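Local structure of 2S Albumin protein (Dolichos, 6IX1) at residues Pro50-Gly54 against Thr55-Glu59; Pro217-Arg220 against Asp221-Thr225. The protein is a seed albumin with the hemopexin-type beta-propeller fold, probably serving in storage and perhaps binding small ligands in the seed. One frame throughout, in Å; residues are numbered along the deposited sequence.

Interaction 1 (Pro50-Gly54 against Thr55-Glu59)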
ATOM      1  N   PRO A  50      19.211   1.442   0.003  1.00 15.08           N
ATOM      2  CA  PRO A  50      20.322   0.522   0.157  1.00 13.98           C
ATOM      3  C   PRO A  50      20.208  -0.379   1.377  1.00 13.18           C
ATOM      4  O   PRO A  50      20.784  -1.474   1.369  1.00 14.84           O
ATOM      5  CB  PRO A  50      21.554   1.403   0.171  1.00 19.41           C
ATOM      6  CG  PRO A  50      21.157   2.620  -0.605  1.00 17.74           C
ATOM      7  CD  PRO A  50      19.681   2.815  -0.325  1.00 12.74           C
ATOM      8  N   SER A  51      19.488   0.052   2.397  1.00 12.53           N
ATOM      9  CA  SER A  51      19.238  -0.794   3.596  1.00 15.15           C
ATOM     10  C   SER A  51      18.578  -2.111   3.185  1.00 13.76           C
ATOM     11  O   SER A  51      18.672  -3.073   3.958  1.00 16.68           O
ATOM     12  CB  SER A  51      18.443  -0.056   4.656  1.00 13.84           C
ATOM     13  OG  SER A  51      17.161   0.280   4.230  1.00 16.40           O
ATOM     14  N   LEU A  52      17.885  -2.159   2.052  1.00 13.44           N
ATOM     15  CA  LEU A  52      17.128  -3.327   1.597  1.00 13.41           C
ATOM     16  C   LEU A  52      17.926  -4.152   0.588  1.00 14.30           C
ATOM     17  O   LEU A  52      17.451  -5.186   0.121  1.00 14.91           O
ATOM     18  CB  LEU A  52      15.813  -2.839   0.987  1.00 16.02           C
ATOM     19  CG  LEU A  52      14.916  -2.048   1.924  1.00 15.29           C
ATOM     20  CD1 LEU A  52      13.609  -1.678   1.194  1.00 15.84           C
ATOM     21  CD2 LEU A  52      14.640  -2.908   3.123  1.00 19.26           C
ATOM     22  N   ALA A  53      19.104  -3.696   0.169  1.00 16.71           N
ATOM     23  CA  ALA A  53      19.921  -4.447  -0.807  1.00 16.33           C
ATOM     24  C   ALA A  53      20.207  -5.837  -0.247  1.00 15.82           C
ATOM     25  O   ALA A  53      20.477  -5.947   0.928  1.00 21.42           O
ATOM     26  CB  ALA A  53      21.172  -3.703  -1.140  1.00 18.85           C
ATOM     27  N   GLY A  54      20.097  -6.866  -1.098  1.00 20.55           N
ATOM     28  CA  GLY A  54      20.328  -8.248  -0.708  1.00 24.00           C
ATOM     29  C   GLY A  54      19.183  -8.879   0.038  1.00 25.90           C
ATOM     30  O   GLY A  54      19.388  -9.983   0.509  1.00 29.15           O
ATOM     31  N   THR A  55      18.038  -8.231   0.181  1.00 20.43           N
ATOM     32  CA  THR A  55      16.848  -8.794   0.854  1.00 19.91           C
ATOM     33  C   THR A  55      15.775  -9.114  -0.190  1.00 17.15           C
ATOM     34  O   THR A  55      15.846  -8.707  -1.374  1.00 17.44           O
ATOM     35  CB  THR A  55      16.274  -7.847   1.897  1.00 21.82           C
ATOM     36  OG1 THR A  55      15.611  -6.799   1.191  1.00 18.12           O
ATOM     37  CG2 THR A  55      17.290  -7.304   2.883  1.00 20.57           C
ATOM     38  N   ALA A  56      14.763  -9.839   0.246  1.00 18.12           N
ATOM     39  CA  ALA A  56      13.574 -10.192  -0.564  1.00 17.10           C
ATOM     40  C   ALA A  56      12.906  -8.895  -1.047  1.00 12.44           C
ATOM     41  O   ALA A  56      12.190  -8.933  -2.056  1.00 12.74           O
ATOM     42  CB  ALA A  56      12.660 -11.029   0.256  1.00 18.27           C
ATOM     43  N   PHE A  57      13.029  -7.858  -0.232  1.00 12.32           N
ATOM     44  CA  PHE A  57      12.356  -6.579  -0.548  1.00 11.82           C
ATOM     45  C   PHE A  57      12.965  -5.915  -1.774  1.00 10.44           C
ATOM     46  O   PHE A  57      12.258  -5.171  -2.471  1.00 11.00           O
ATOM     47  CB  PHE A  57      12.345  -5.649   0.663  1.00 10.93           C
ATOM     48  CG  PHE A  57      11.902  -6.391   1.890  1.00 10.14           C
ATOM     49  CD1 PHE A  57      10.583  -6.707   2.055  1.00  9.59           C
ATOM     50  CD2 PHE A  57      12.830  -6.788   2.831  1.00 13.34           C
ATOM     51  CE1 PHE A  57      10.179  -7.457   3.134  1.00 11.20           C
ATOM     52  CE2 PHE A  57      12.425  -7.586   3.873  1.00 13.29           C
ATOM     53  CZ  PHE A  57      11.094  -7.918   4.053  1.00 11.51           C
ATOM     54  N   ALA A  58      14.237  -6.181  -2.042  1.00 13.85           N
ATOM     55  CA  ALA A  58      14.878  -5.676  -3.257  1.00 13.50           C
ATOM     56  C   ALA A  58      14.622  -6.640  -4.422  1.00 13.69           C
ATOM     57  O   ALA A  58      14.318  -6.230  -5.559  1.00 15.93           O
ATOM     58  CB  ALA A  58      16.365  -5.514  -3.047  1.00 15.94           C
ATOM     59  N   GLU A  59      14.791  -7.947  -4.171  1.00 14.35           N
ATOM     60  CA  GLU A  59      14.648  -8.979  -5.211  1.00 13.84           C
ATOM     61  C   GLU A  59      13.940 -10.155  -4.556  1.00 13.72           C
ATOM     62  O   GLU A  59      14.555 -10.777  -3.712  1.00 15.98           O
ATOM     63  CB  GLU A  59      15.994  -9.389  -5.833  1.00 14.55           C
ATOM     64  CG  GLU A  59      16.750  -8.278  -6.536  1.00 16.85           C
ATOM     65  CD  GLU A  59      16.421  -7.759  -7.955  1.00 16.39           C
ATOM     66  OE1 GLU A  59      15.900  -8.508  -8.890  1.00 22.58           O
ATOM     67  OE2 GLU A  59      16.853  -6.633  -8.252  1.00 16.22           O
TER
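The carbonyl oxygen of L52 takes two hydrogen bonds from T55. The hydroxyl is the nearer donor, with OG1 2.7 Å from L52 O and tilted 20° from the carbonyl plane. T55 N approaches the same L52 O at 3.1 Å and closes a type II beta turn, which G54 completes with its positive phi. The first torsion of T55 (chi1 74°) sets OG1 between its own backbone N and carbonyl carbon, which points it at L52 O, and CG2 lies close to the same L52 oxygen. While its proton goes to L52 O, T55 OG1 also accepts from F57 N, a weak bond of 3.1 Å with an N-H...acceptor angle of 129°, in the manner of an ST turn. Beyond it, residues 56-58 take helical backbone angles, and T55 O accepts from both A58 N and E59 N. This path brings the methyl of A58 back across the turn, with A58 CB 3.4 Å from L52 O.

Apolar packing backs these bonds. L52 CD1 meets F57 CB at 4.2 Å, and its other methyl, CD2, approaches the phenyl ring obliquely. L52 also rests on I45 of helix 45-48, while F57 reaches V75 and S77 of strand 72-77 and A82 of strand 80-85, so the turn packs between the helix that follows the first sheet and two strands of the next. With an alanine in place of T55 the hydroxyl would go, and L52 O would probably keep just the backbone donor of the turn while F57 N lost its weak acceptor. One threonine hydroxyl, acting as donor and acceptor at once, thus couples the beta turn to the helically turned residues that follow, and the carbonyl of L52, a buried residue, has two donors, both from T55.

Interaction 2 (Pro217-Arg220 against Asp221-Thr225); sequences PCLR and DILPT
L219 O accepts from two successive backbone amides, I222 N and L223 N, each at 3.1 Å. L223 N lies nearly in line with the C=O bond (173°), whereas I222 N stands above the carbonyl plane. The next residue after L219, R220, folds its side chain back over P217. Its NH1 donates to P217 O at 2.9 Å, an acceptor that lies almost in the guanidinium plane, while R220 N reaches P217 O from the opposite face of that carbonyl. The side chain gets there because CG sits between the backbone N and the carbonyl carbon (chi1 71°) and the chain then runs extended to NE. D221 lies alongside it, its carboxylate plane turned 44° from the guanidinium; the opposite charges are near without touching, so any attraction between them is likely to be mild. A water bridges the two segments, donating to C218 O at 2.7 Å and accepting from D221 N.

L219 divides its methyls between two partners: CD1 meets L223 CD1 at 4.0 Å, the two leucines lying side by side, and CD2 meets I222 CD1 at 4.1 Å. I222 CG1 in turn lies against the L219 carbonyl oxygen. L223 then leads into a cis peptide bond before P224.

The turn follows helix 212-215 and packs on the sheet at the other end of the chain: L219 touches F18 of strand 15-20 and both V25 and V27 of strand 23-28, and I222 shares V25. P224 rests on A1 and Y3, and T225 makes backbone hydrogen bonds with S2, joining the two chain termini where the propeller ring closes.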
ATOM      1  N   PRO A 217      -1.398   9.478 -16.019  1.00  7.52           N
ATOM      2  CA  PRO A 217      -0.673   9.334 -17.260  1.00  8.02           C
ATOM      3  C   PRO A 217       0.852   9.483 -17.189  1.00  7.95           C
ATOM      4  O   PRO A 217       1.554   9.053 -18.088  1.00  9.28           O
ATOM      5  CB  PRO A 217      -1.299  10.344 -18.193  1.00 10.84           C
ATOM      6  CG  PRO A 217      -1.913  11.365 -17.244  1.00 10.50           C
ATOM      7  CD  PRO A 217      -2.397  10.550 -16.049  1.00  8.77           C
ATOM      8  N   CYS A 218       1.336  10.013 -16.078  1.00  8.61           N
ATOM      9  CA  CYS A 218       2.797  10.160 -15.928  1.00  8.61           C
ATOM     10  C   CYS A 218       3.467   8.787 -15.847  1.00  8.88           C
ATOM     11  O   CYS A 218       4.685   8.725 -15.992  1.00  8.71           O
ATOM     12  CB  CYS A 218       3.222  11.066 -14.754  1.00  9.67           C
ATOM     13  SG  CYS A 218       2.957  10.293 -13.108  1.00 10.42           S
ATOM     14  N   LEU A 219       2.681   7.727 -15.621  1.00  8.67           N
ATOM     15  CA  LEU A 219       3.200   6.363 -15.533  1.00  9.19           C
ATOM     16  C   LEU A 219       3.187   5.629 -16.871  1.00  7.69           C
ATOM     17  O   LEU A 219       3.611   4.490 -16.869  1.00  8.39           O
ATOM     18  CB  LEU A 219       2.414   5.581 -14.509  1.00  8.91           C
ATOM     19  CG  LEU A 219       2.434   6.168 -13.087  1.00  9.22           C
ATOM     20  CD1 LEU A 219       1.592   5.277 -12.216  1.00 11.40           C
ATOM     21  CD2 LEU A 219       3.855   6.371 -12.529  1.00 11.95           C
ATOM     22  N   ARG A 220       2.753   6.309 -17.933  1.00  8.29           N
ATOM     23  CA  ARG A 220       2.507   5.578 -19.189  1.00  9.84           C
ATOM     24  C   ARG A 220       3.771   5.051 -19.888  1.00 11.23           C
ATOM     25  O   ARG A 220       3.634   4.146 -20.744  1.00 12.08           O
ATOM     26  CB  ARG A 220       1.698   6.427 -20.154  1.00 12.46           C
ATOM     27  CG  ARG A 220       2.434   7.593 -20.753  1.00 15.67           C
ATOM     28  CD  ARG A 220       1.512   8.515 -21.480  1.00 18.23           C
ATOM     29  NE  ARG A 220       2.237   9.577 -22.151  1.00 16.92           N
ATOM     30  CZ  ARG A 220       2.721  10.617 -21.511  1.00 17.17           C
ATOM     31  NH1 ARG A 220       2.587  10.730 -20.194  1.00 16.65           N
ATOM     32  NH2 ARG A 220       3.344  11.567 -22.186  1.00 17.85           N
ATOM     33  N   ASP A 221       4.959   5.495 -19.555  1.00 11.10           N
ATOM     34  CA  ASP A 221       6.200   4.990 -20.173  1.00 11.39           C
ATOM     35  C   ASP A 221       6.816   3.867 -19.362  1.00 12.12           C
ATOM     36  O   ASP A 221       7.805   3.241 -19.823  1.00 16.92           O
ATOM     37  CB  ASP A 221       7.206   6.121 -20.433  1.00 11.63           C
ATOM     38  CG  ASP A 221       6.635   7.038 -21.510  1.00 14.78           C
ATOM     39  OD1 ASP A 221       5.975   6.554 -22.453  1.00 17.93           O
ATOM     40  OD2 ASP A 221       6.907   8.221 -21.385  1.00 21.19           O
ATOM     41  N   ILE A 222       6.295   3.619 -18.157  1.00 11.75           N
ATOM     42  CA  ILE A 222       6.856   2.562 -17.273  1.00 12.39           C
ATOM     43  C   ILE A 222       5.889   1.406 -17.042  1.00 11.02           C
ATOM     44  O   ILE A 222       6.374   0.390 -16.574  1.00 16.15           O
ATOM     45  CB  ILE A 222       7.510   3.177 -16.018  1.00 15.85           C
ATOM     46  CG1 ILE A 222       6.505   3.870 -15.115  1.00 17.94           C
ATOM     47  CG2 ILE A 222       8.630   4.097 -16.409  1.00 18.07           C
ATOM     48  CD1 ILE A 222       7.101   4.252 -13.782  1.00 18.16           C
ATOM     49  N   LEU A 223       4.593   1.611 -17.249  1.00 10.72           N
ATOM     50  CA  LEU A 223       3.591   0.519 -17.064  1.00 11.94           C
ATOM     51  C   LEU A 223       2.926   0.220 -18.382  1.00 14.42           C
ATOM     52  O   LEU A 223       2.748   1.074 -19.212  1.00 14.65           O
ATOM     53  CB  LEU A 223       2.473   0.878 -16.081  1.00 14.37           C
ATOM     54  CG  LEU A 223       2.995   1.028 -14.665  1.00 18.59           C
ATOM     55  CD1 LEU A 223       1.916   1.565 -13.737  1.00 24.34           C
ATOM     56  CD2 LEU A 223       3.622  -0.263 -14.205  1.00 19.45           C
ATOM     57  N   PRO A 224       2.463  -1.007 -18.616  1.00 16.90           N
ATOM     58  CA  PRO A 224       2.673  -2.092 -17.700  1.00 16.14           C
ATOM     59  C   PRO A 224       4.073  -2.683 -17.804  1.00 16.56           C
ATOM     60  O   PRO A 224       4.796  -2.402 -18.801  1.00 18.90           O
ATOM     61  CB  PRO A 224       1.727  -3.180 -18.197  1.00 21.93           C
ATOM     62  CG  PRO A 224       1.458  -2.828 -19.667  1.00 19.59           C
ATOM     63  CD  PRO A 224       1.636  -1.332 -19.778  1.00 18.79           C
ATOM     64  N   THR A 225       4.413  -3.565 -16.869  1.00 16.31           N
ATOM     65  CA  THR A 225       5.614  -4.440 -16.933  1.00 22.21           C
ATOM     66  C   THR A 225       5.172  -5.846 -17.359  1.00 22.23           C
ATOM     67  O   THR A 225       4.070  -6.345 -17.134  1.00 26.00           O
ATOM     68  CB  THR A 225       6.344  -4.587 -15.594  1.00 27.56           C
ATOM     69  OG1 THR A 225       6.400  -3.336 -14.901  1.00 37.91           O
ATOM     70  CG2 THR A 225       7.715  -5.177 -15.837  1.00 33.08           C
TER
HETATM   71  O   HOH W   1       6.099   6.820 -17.259  1.00 10.50           O

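Interaction 1 comes early in the chain and interaction 2 at its very end; their centres are 23 Å apart and their nearest atoms about 11 Å, without touching. The sheet of strands 6-9 to 37-44 relates them: interaction 1 leads from it, through helix 45-48, to the sheet that contains strands 72-77 and 80-85, whereas interaction 2 arrives from helix 212-215 after the last sheet and packs on strands 15-20 and 23-28. The two local turns therefore lie at the two junctions that flank the first sheet of the four-sheet propeller: interaction 1 at its passage to the second, interaction 2 where the last sheet returns to it and the ring closes, bringing the carboxyl end back to the amino end.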